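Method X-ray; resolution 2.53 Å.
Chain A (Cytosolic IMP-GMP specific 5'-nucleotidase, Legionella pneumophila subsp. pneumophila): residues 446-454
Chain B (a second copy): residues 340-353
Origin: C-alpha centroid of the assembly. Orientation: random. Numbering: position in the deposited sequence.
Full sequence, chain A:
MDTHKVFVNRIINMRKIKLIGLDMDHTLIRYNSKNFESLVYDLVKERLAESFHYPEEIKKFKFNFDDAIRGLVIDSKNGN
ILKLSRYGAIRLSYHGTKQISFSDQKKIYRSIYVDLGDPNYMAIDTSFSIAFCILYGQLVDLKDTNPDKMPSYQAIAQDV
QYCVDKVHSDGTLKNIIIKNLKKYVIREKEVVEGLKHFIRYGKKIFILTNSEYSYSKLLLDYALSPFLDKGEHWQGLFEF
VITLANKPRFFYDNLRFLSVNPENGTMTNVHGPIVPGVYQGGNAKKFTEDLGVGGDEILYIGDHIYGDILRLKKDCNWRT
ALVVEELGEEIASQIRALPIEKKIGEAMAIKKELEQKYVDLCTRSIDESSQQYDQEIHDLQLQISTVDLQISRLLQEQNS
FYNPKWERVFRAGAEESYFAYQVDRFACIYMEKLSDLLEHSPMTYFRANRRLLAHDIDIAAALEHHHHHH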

# COMPACT_ATOMS: atom_id res chain seq x y z
N PHE A 446 -18.64 13.31 -32.01
CA PHE A 446 -17.78 12.14 -32.22
C PHE A 446 -18.37 10.87 -31.61
O PHE A 446 -18.67 10.82 -30.42
CB PHE A 446 -16.39 12.41 -31.62
CG PHE A 446 -15.61 13.44 -32.37
CD1 PHE A 446 -15.10 13.17 -33.64
CD2 PHE A 446 -15.39 14.70 -31.82
CE1 PHE A 446 -14.37 14.14 -34.36
CE2 PHE A 446 -14.67 15.68 -32.52
CZ PHE A 446 -14.16 15.40 -33.79
N ARG A 447 -18.52 9.83 -32.42
CA ARG A 447 -19.06 8.57 -31.94
C ARG A 447 -18.05 7.46 -32.10
O ARG A 447 -17.37 7.37 -33.11
CB ARG A 447 -20.36 8.20 -32.67
CG ARG A 447 -21.56 9.05 -32.27
CD ARG A 447 -22.87 8.27 -32.34
NE ARG A 447 -23.96 8.99 -31.68
CZ ARG A 447 -24.46 10.14 -32.11
NH1 ARG A 447 -23.96 10.69 -33.22
NH2 ARG A 447 -25.43 10.75 -31.44
N ALA A 448 -17.94 6.62 -31.08
CA ALA A 448 -17.01 5.51 -31.11
C ALA A 448 -17.47 4.54 -32.17
O ALA A 448 -18.66 4.35 -32.36
CB ALA A 448 -16.96 4.82 -29.75
N ASN A 449 -16.51 3.95 -32.87
CA ASN A 449 -16.81 2.99 -33.92
C ASN A 449 -17.67 1.86 -33.39
O ASN A 449 -17.41 1.31 -32.32
CB ASN A 449 -15.50 2.43 -34.50
CG ASN A 449 -14.37 2.45 -33.48
OD1 ASN A 449 -14.35 1.68 -32.52
ND2 ASN A 449 -13.42 3.37 -33.68
N ARG A 450 -18.70 1.53 -34.14
CA ARG A 450 -19.60 0.46 -33.77
C ARG A 450 -18.93 -0.85 -34.23
O ARG A 450 -19.58 -1.77 -34.73
CB ARG A 450 -20.96 0.68 -34.45
CG ARG A 450 -21.42 2.14 -34.36
CD ARG A 450 -22.85 2.37 -34.85
NE ARG A 450 -23.02 2.19 -36.29
CZ ARG A 450 -22.60 3.05 -37.21
NH1 ARG A 450 -21.96 4.17 -36.86
NH2 ARG A 450 -22.83 2.80 -38.50
N ARG A 451 -17.61 -0.91 -34.05
CA ARG A 451 -16.81 -2.07 -34.44
C ARG A 451 -17.18 -3.27 -33.60
O ARG A 451 -17.15 -4.39 -34.10
CB ARG A 451 -15.32 -1.77 -34.28
CG ARG A 451 -14.59 -1.38 -35.57
CD ARG A 451 -13.24 -0.71 -35.29
NE ARG A 451 -12.45 -0.51 -36.50
CZ ARG A 451 -12.93 -0.04 -37.65
NH1 ARG A 451 -14.21 0.27 -37.76
NH2 ARG A 451 -12.12 0.12 -38.68
N LEU A 452 -17.51 -3.04 -32.34
CA LEU A 452 -17.89 -4.14 -31.46
C LEU A 452 -19.29 -4.62 -31.84
O LEU A 452 -19.65 -5.77 -31.57
CB LEU A 452 -17.83 -3.69 -30.00
CG LEU A 452 -17.39 -4.78 -29.03
CD1 LEU A 452 -18.50 -5.79 -28.80
CD2 LEU A 452 -16.14 -5.46 -29.58
N LEU A 453 -20.07 -3.75 -32.47
CA LEU A 453 -21.43 -4.09 -32.93
C LEU A 453 -21.34 -5.14 -34.05
O LEU A 453 -21.89 -6.24 -33.94
CB LEU A 453 -22.14 -2.82 -33.46
CG LEU A 453 -23.41 -2.96 -34.31
CD1 LEU A 453 -24.61 -3.31 -33.44
CD2 LEU A 453 -23.66 -1.65 -35.05
N ALA A 454 -20.66 -4.78 -35.14
CA ALA A 454 -20.47 -5.68 -36.27
C ALA A 454 -19.55 -6.81 -35.86
O ALA A 454 -19.45 -7.83 -36.55
CB ALA A 454 -19.88 -4.92 -37.45
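Chain B, residues 340-353: IEKKIGEAMAIKKE

Chain B presents a continuous α-helix, residues 340-353, to a chain A stretch that is largely extended from Arg A447 to Asn A449 and turns at Arg A450 into a weakly bonded helix. The two run in opposite senses: the CA of Leu A453 lies 7.7 Å from the CA of Gly B345, whereas the CA of Arg A447 lies 8.8 Å from the CA of Lys B352, two helical turns further on. No hydrogen bond joins the stretches, and the contact, burying 406 Å² in total, rests on packing by three chain A side chains whose CA-to-CB bonds point toward the helix.

Leu A453, with chi1 t and chi2 p, brings CD2 to 3.8 Å from Met B348 CE. Leu A453 CD2 also lies 4.2 Å from Gly B345 CA, an approach to the backbone itself where the glycine carries no side chain. Met B348, whose CA-to-CB bond points toward chain A, leaves the helix with chi1 m and an extended chi2 (t), and its SD and CE make contact there; chi3, at -99°, lies between wells. Met B348 SD also packs 3.7 Å from Arg A450 CD, so the methionine touches both Leu A453 and the aliphatic part of the arginine.

Arg A450 starts m, t and then bends at chi3 (m), and with chi4 at -73° its guanidinium lies along the helix. Met B348 C lies over one face, and Arg A450 NH2 lies 3.7 Å from Ala B349 CA. At the guanidinium edge, Arg A450 NH1 is 3.2 Å from Lys B352 NZ; both groups are donors of like charge, so this proximity supplies no bond. Lys B352 reaches this position through a folded chain, with chi3 and chi4 both m. Arg A447 repeats the theme: Lys B351 CE covers one face of its guanidinium, 3.7 Å from Arg A447 NH2, while Lys B351 NZ is 4.1 Å from Arg A447 NH2.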

# COMPACT_ATOMS: atom_id res chain seq x y z
N ILE B 340 -32.89 -8.21 -34.85
CA ILE B 340 -33.01 -6.88 -34.26
C ILE B 340 -31.65 -6.16 -34.26
O ILE B 340 -31.58 -4.96 -34.49
CB ILE B 340 -33.56 -6.92 -32.81
CG1 ILE B 340 -35.04 -7.29 -32.81
CG2 ILE B 340 -33.41 -5.56 -32.16
CD1 ILE B 340 -35.97 -6.15 -33.29
N GLU B 341 -30.59 -6.91 -33.99
CA GLU B 341 -29.24 -6.35 -33.95
C GLU B 341 -28.90 -5.74 -35.30
O GLU B 341 -28.23 -4.71 -35.39
CB GLU B 341 -28.22 -7.45 -33.62
CG GLU B 341 -27.32 -7.17 -32.41
CD GLU B 341 -27.55 -8.17 -31.26
OE1 GLU B 341 -27.52 -9.40 -31.52
OE2 GLU B 341 -27.75 -7.72 -30.10
N LYS B 342 -29.36 -6.39 -36.36
CA LYS B 342 -29.12 -5.92 -37.71
C LYS B 342 -29.95 -4.67 -37.94
O LYS B 342 -29.47 -3.69 -38.52
CB LYS B 342 -29.50 -7.00 -38.73
CG LYS B 342 -28.63 -8.25 -38.64
CD LYS B 342 -29.09 -9.34 -39.62
CE LYS B 342 -28.29 -10.63 -39.45
NZ LYS B 342 -28.88 -11.74 -40.26
N LYS B 343 -31.20 -4.71 -37.48
CA LYS B 343 -32.12 -3.59 -37.64
C LYS B 343 -31.53 -2.36 -36.98
O LYS B 343 -31.59 -1.26 -37.53
CB LYS B 343 -33.46 -3.92 -36.98
CG LYS B 343 -34.64 -3.12 -37.51
CD LYS B 343 -34.98 -3.55 -38.93
CE LYS B 343 -35.35 -5.03 -38.98
NZ LYS B 343 -36.47 -5.34 -38.04
N ILE B 344 -30.94 -2.56 -35.80
CA ILE B 344 -30.32 -1.47 -35.07
C ILE B 344 -29.09 -0.95 -35.81
O ILE B 344 -28.77 0.24 -35.74
CB ILE B 344 -29.95 -1.92 -33.65
CG1 ILE B 344 -31.23 -2.33 -32.91
CG2 ILE B 344 -29.23 -0.80 -32.91
CD1 ILE B 344 -31.03 -2.73 -31.44
N GLY B 345 -28.41 -1.82 -36.54
CA GLY B 345 -27.24 -1.40 -37.29
C GLY B 345 -27.60 -0.52 -38.47
O GLY B 345 -27.00 0.54 -38.67
N GLU B 346 -28.58 -0.94 -39.26
CA GLU B 346 -29.02 -0.18 -40.43
C GLU B 346 -29.56 1.18 -39.99
O GLU B 346 -29.39 2.18 -40.69
CB GLU B 346 -30.14 -0.91 -41.19
CG GLU B 346 -29.74 -2.26 -41.78
CD GLU B 346 -30.94 -3.11 -42.23
OE1 GLU B 346 -30.74 -4.30 -42.58
OE2 GLU B 346 -32.09 -2.59 -42.22
N ALA B 347 -30.20 1.20 -38.83
CA ALA B 347 -30.79 2.42 -38.28
C ALA B 347 -29.72 3.37 -37.77
O ALA B 347 -29.86 4.58 -37.88
CB ALA B 347 -31.75 2.07 -37.15
N MET B 348 -28.67 2.83 -37.19
CA MET B 348 -27.63 3.71 -36.69
C MET B 348 -26.89 4.29 -37.88
O MET B 348 -26.57 5.48 -37.88
CB MET B 348 -26.69 2.94 -35.76
CG MET B 348 -27.34 2.61 -34.44
SD MET B 348 -26.16 2.28 -33.10
CE MET B 348 -26.11 0.43 -33.04
N ALA B 349 -26.64 3.47 -38.88
CA ALA B 349 -25.97 3.90 -40.11
C ALA B 349 -26.67 5.14 -40.66
O ALA B 349 -26.04 6.17 -40.90
CB ALA B 349 -25.99 2.78 -41.14
N ILE B 350 -27.98 5.01 -40.86
CA ILE B 350 -28.79 6.11 -41.37
C ILE B 350 -28.68 7.33 -40.45
O ILE B 350 -28.48 8.45 -40.92
CB ILE B 350 -30.27 5.69 -41.49
CG1 ILE B 350 -30.41 4.62 -42.57
CG2 ILE B 350 -31.14 6.90 -41.79
CD1 ILE B 350 -31.82 4.04 -42.68
N LYS B 351 -28.83 7.09 -39.15
CA LYS B 351 -28.75 8.16 -38.16
C LYS B 351 -27.47 8.98 -38.27
O LYS B 351 -27.52 10.21 -38.32
CB LYS B 351 -28.85 7.57 -36.75
CG LYS B 351 -29.04 8.60 -35.65
CD LYS B 351 -27.84 8.68 -34.71
CE LYS B 351 -28.23 9.30 -33.36
NZ LYS B 351 -28.95 10.59 -33.52
N LYS B 352 -26.32 8.30 -38.31
CA LYS B 352 -25.03 8.98 -38.40
C LYS B 352 -24.91 9.67 -39.75
O LYS B 352 -24.21 10.67 -39.88
CB LYS B 352 -23.89 7.98 -38.20
CG LYS B 352 -22.57 8.57 -37.69
CD LYS B 352 -21.57 8.84 -38.81
CE LYS B 352 -21.24 7.56 -39.57
NZ LYS B 352 -20.73 6.48 -38.67
N GLU B 353 -25.60 9.13 -40.75
CA GLU B 353 -25.62 9.69 -42.09
C GLU B 353 -26.30 11.05 -42.00
O GLU B 353 -25.77 12.07 -42.44
CB GLU B 353 -26.43 8.80 -43.03
CG GLU B 353 -25.61 7.86 -43.89
CD GLU B 353 -25.17 8.50 -45.20
OE1 GLU B 353 -24.38 7.86 -45.94
OE2 GLU B 353 -25.61 9.64 -45.48